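Local coordinates for cellulose binding protein (Clavibacter michiganensis, PDB 4JJO), which probably binds plant cell-wall polysaccharides such as cellulose through this expansin portion of a longer, cellulase-type protein and is linked to cell-wall loosening, at residues L77-S80 / E81-R85. Numbering follows the deposited sequence.
Sequences LDLS and EEAFR
S80 reaches forward over the first turn of the helix it precedes and takes the backbone N-H of A83 on its hydroxyl, OG to N 3.1 Å, a worked example of N-capping where a strand runs straight into a helix. The side chain gets there because chi1 of 60° sets OG between the backbone N and the carbonyl carbon, turned toward the helix start. The same turn brings OG close against the methyl of A83, 3.2 Å from its CB. The backbone carbonyl of S80 takes the next N-H along, that of F84, at 2.9 Å from O to N, with a nearly straight N-H...O angle of 166°, so one residue supplies acceptors to two successive amides. Beside the cap, the side chain of E82 bends back at chi2, which brings OE1 to 3.7 Å from CB of S80.

L79 supplies the apolar half of the junction. Its CB lies 4.2 Å from CB of A83 and 4.3 Å from CB of F84, while its CD1 approaches CA of F84 and comes at the ring obliquely. The phenyl group itself leads away from the strand, and its edge-to-face partner is H9.

Strand and helix meet almost at right angles, their segment axes 98° apart, within the double-psi beta-barrel domain of the expansin. OG of S80 is also hydrogen-bonded to the carbonyl of R32, leading into strand 34-38, where V35 touches L79; A7 of strand 3-10 packs against L79 too, and I95 of strand 95-101 meets F84.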
ATOM      1  N   LEU A  77       9.748 -14.031  -0.743  1.00 15.64           N
ATOM      2  CA  LEU A  77       9.278 -12.959   0.123  1.00 15.91           C
ATOM      3  C   LEU A  77      10.267 -12.686   1.245  1.00 16.84           C
ATOM      4  O   LEU A  77      10.899 -13.599   1.771  1.00 17.44           O
ATOM      5  CB  LEU A  77       7.928 -13.317   0.747  1.00 16.30           C
ATOM      6  CG  LEU A  77       6.716 -13.553  -0.154  1.00 16.33           C
ATOM      7  CD1 LEU A  77       5.508 -13.863   0.715  1.00 16.69           C
ATOM      8  CD2 LEU A  77       6.442 -12.353  -1.040  1.00 15.74           C
ATOM      9  N   ASP A  78      10.392 -11.417   1.612  1.00 17.09           N
ATOM     10  CA  ASP A  78      11.144 -11.033   2.797  1.00 17.46           C
ATOM     11  C   ASP A  78      10.127 -10.643   3.863  1.00 16.02           C
ATOM     12  O   ASP A  78       9.630  -9.520   3.885  1.00 16.33           O
ATOM     13  CB  ASP A  78      12.089  -9.870   2.484  1.00 18.78           C
ATOM     14  CG  ASP A  78      13.394  -9.949   3.254  1.00 21.58           C
ATOM     15  OD1 ASP A  78      13.632 -10.971   3.930  1.00 22.42           O
ATOM     16  OD2 ASP A  78      14.192  -8.989   3.172  1.00 23.97           O
ATOM     17  N   LEU A  79       9.813 -11.590   4.742  1.00 15.34           N
ATOM     18  CA  LEU A  79       8.758 -11.404   5.728  1.00 14.11           C
ATOM     19  C   LEU A  79       9.257 -10.651   6.945  1.00 15.57           C
ATOM     20  O   LEU A  79      10.441 -10.694   7.269  1.00 16.29           O
ATOM     21  CB  LEU A  79       8.217 -12.759   6.186  1.00 13.72           C
ATOM     22  CG  LEU A  79       7.446 -13.594   5.167  1.00 13.63           C
ATOM     23  CD1 LEU A  79       7.174 -14.973   5.738  1.00 13.52           C
ATOM     24  CD2 LEU A  79       6.147 -12.907   4.786  1.00 13.66           C
ATOM     25  N   SER A  80       8.345  -9.956   7.617  1.00 16.38           N
ATOM     26  CA  SER A  80       8.640  -9.409   8.930  1.00 18.27           C
ATOM     27  C   SER A  80       9.027 -10.574   9.826  1.00 19.21           C
ATOM     28  O   SER A  80       8.555 -11.696   9.632  1.00 16.56           O
ATOM     29  CB  SER A  80       7.416  -8.700   9.508  1.00 19.63           C
ATOM     30  OG  SER A  80       6.330  -9.598   9.643  1.00 19.49           O
ATOM     31  N   GLU A  81       9.889 -10.313  10.799  1.00 21.06           N
ATOM     32  CA  GLU A  81      10.280 -11.346  11.746  1.00 22.19           C
ATOM     33  C   GLU A  81       9.041 -11.994  12.349  1.00 21.84           C
ATOM     34  O   GLU A  81       9.000 -13.208  12.549  1.00 20.81           O
ATOM     35  CB  GLU A  81      11.157 -10.753  12.850  1.00 25.98           C
ATOM     36  CG  GLU A  81      12.540 -10.330  12.381  1.00 27.76           C
ATOM     37  CD  GLU A  81      13.358  -9.683  13.481  1.00 31.58           C
ATOM     38  OE1 GLU A  81      12.767  -9.227  14.484  1.00 33.42           O
ATOM     39  OE2 GLU A  81      14.597  -9.631  13.341  1.00 33.00           O
ATOM     40  N   GLU A  82       8.022 -11.184  12.616  1.00 22.61           N
ATOM     41  CA  GLU A  82       6.824 -11.661  13.295  1.00 23.61           C
ATOM     42  C   GLU A  82       5.996 -12.596  12.417  1.00 21.46           C
ATOM     43  O   GLU A  82       5.466 -13.601  12.898  1.00 22.05           O
ATOM     44  CB  GLU A  82       5.972 -10.482  13.770  1.00 25.90           C
ATOM     45  CG  GLU A  82       6.601  -9.692  14.917  1.00 29.09           C
ATOM     46  CD  GLU A  82       7.621  -8.665  14.444  1.00 29.57           C
ATOM     47  OE1 GLU A  82       7.772  -8.488  13.216  1.00 27.73           O
ATOM     48  OE2 GLU A  82       8.271  -8.029  15.302  1.00 32.19           O
ATOM     49  N   ALA A  83       5.880 -12.264  11.137  1.00 18.78           N
ATOM     50  CA  ALA A  83       5.178 -13.124  10.196  1.00 17.12           C
ATOM     51  C   ALA A  83       5.952 -14.425  10.002  1.00 16.85           C
ATOM     52  O   ALA A  83       5.368 -15.507   9.944  1.00 16.07           O
ATOM     53  CB  ALA A  83       4.988 -12.415   8.864  1.00 15.71           C
ATOM     54  N   PHE A  84       7.270 -14.311   9.912  1.00 17.07           N
ATOM     55  CA  PHE A  84       8.131 -15.473   9.723  1.00 18.25           C
ATOM     56  C   PHE A  84       8.029 -16.448  10.895  1.00 21.14           C
ATOM     57  O   PHE A  84       7.989 -17.664  10.694  1.00 21.11           O
ATOM     58  CB  PHE A  84       9.580 -15.022   9.540  1.00 18.35           C
ATOM     59  CG  PHE A  84      10.512 -16.126   9.137  1.00 18.42           C
ATOM     60  CD1 PHE A  84      10.880 -16.291   7.813  1.00 17.12           C
ATOM     61  CD2 PHE A  84      11.016 -16.996  10.079  1.00 20.29           C
ATOM     62  CE1 PHE A  84      11.738 -17.300   7.441  1.00 17.91           C
ATOM     63  CE2 PHE A  84      11.873 -18.012   9.711  1.00 20.98           C
ATOM     64  CZ  PHE A  84      12.233 -18.165   8.390  1.00 19.40           C
ATOM     65  N   ARG A  85       7.982 -15.918  12.115  1.00 23.99           N
ATOM     66  CA  ARG A  85       7.889 -16.759  13.307  1.00 26.99           C
ATOM     67  C   ARG A  85       6.555 -17.493  13.367  1.00 26.13           C
ATOM     68  O   ARG A  85       6.463 -18.585  13.925  1.00 25.69           O
ATOM     69  CB  ARG A  85       8.064 -15.929  14.581  1.00 31.00           C
ATOM     70  CG  ARG A  85       9.451 -15.357  14.770  1.00 33.61           C
ATOM     71  CD  ARG A  85       9.730 -15.081  16.234  1.00 37.79           C
ATOM     72  NE  ARG A  85      10.979 -14.349  16.416  1.00 40.43           N
ATOM     73  CZ  ARG A  85      11.078 -13.024  16.495  1.00 42.18           C
ATOM     74  NH1 ARG A  85      10.000 -12.251  16.420  1.00 42.15           N
ATOM     75  NH2 ARG A  85      12.270 -12.467  16.656  1.00 43.85           N
TER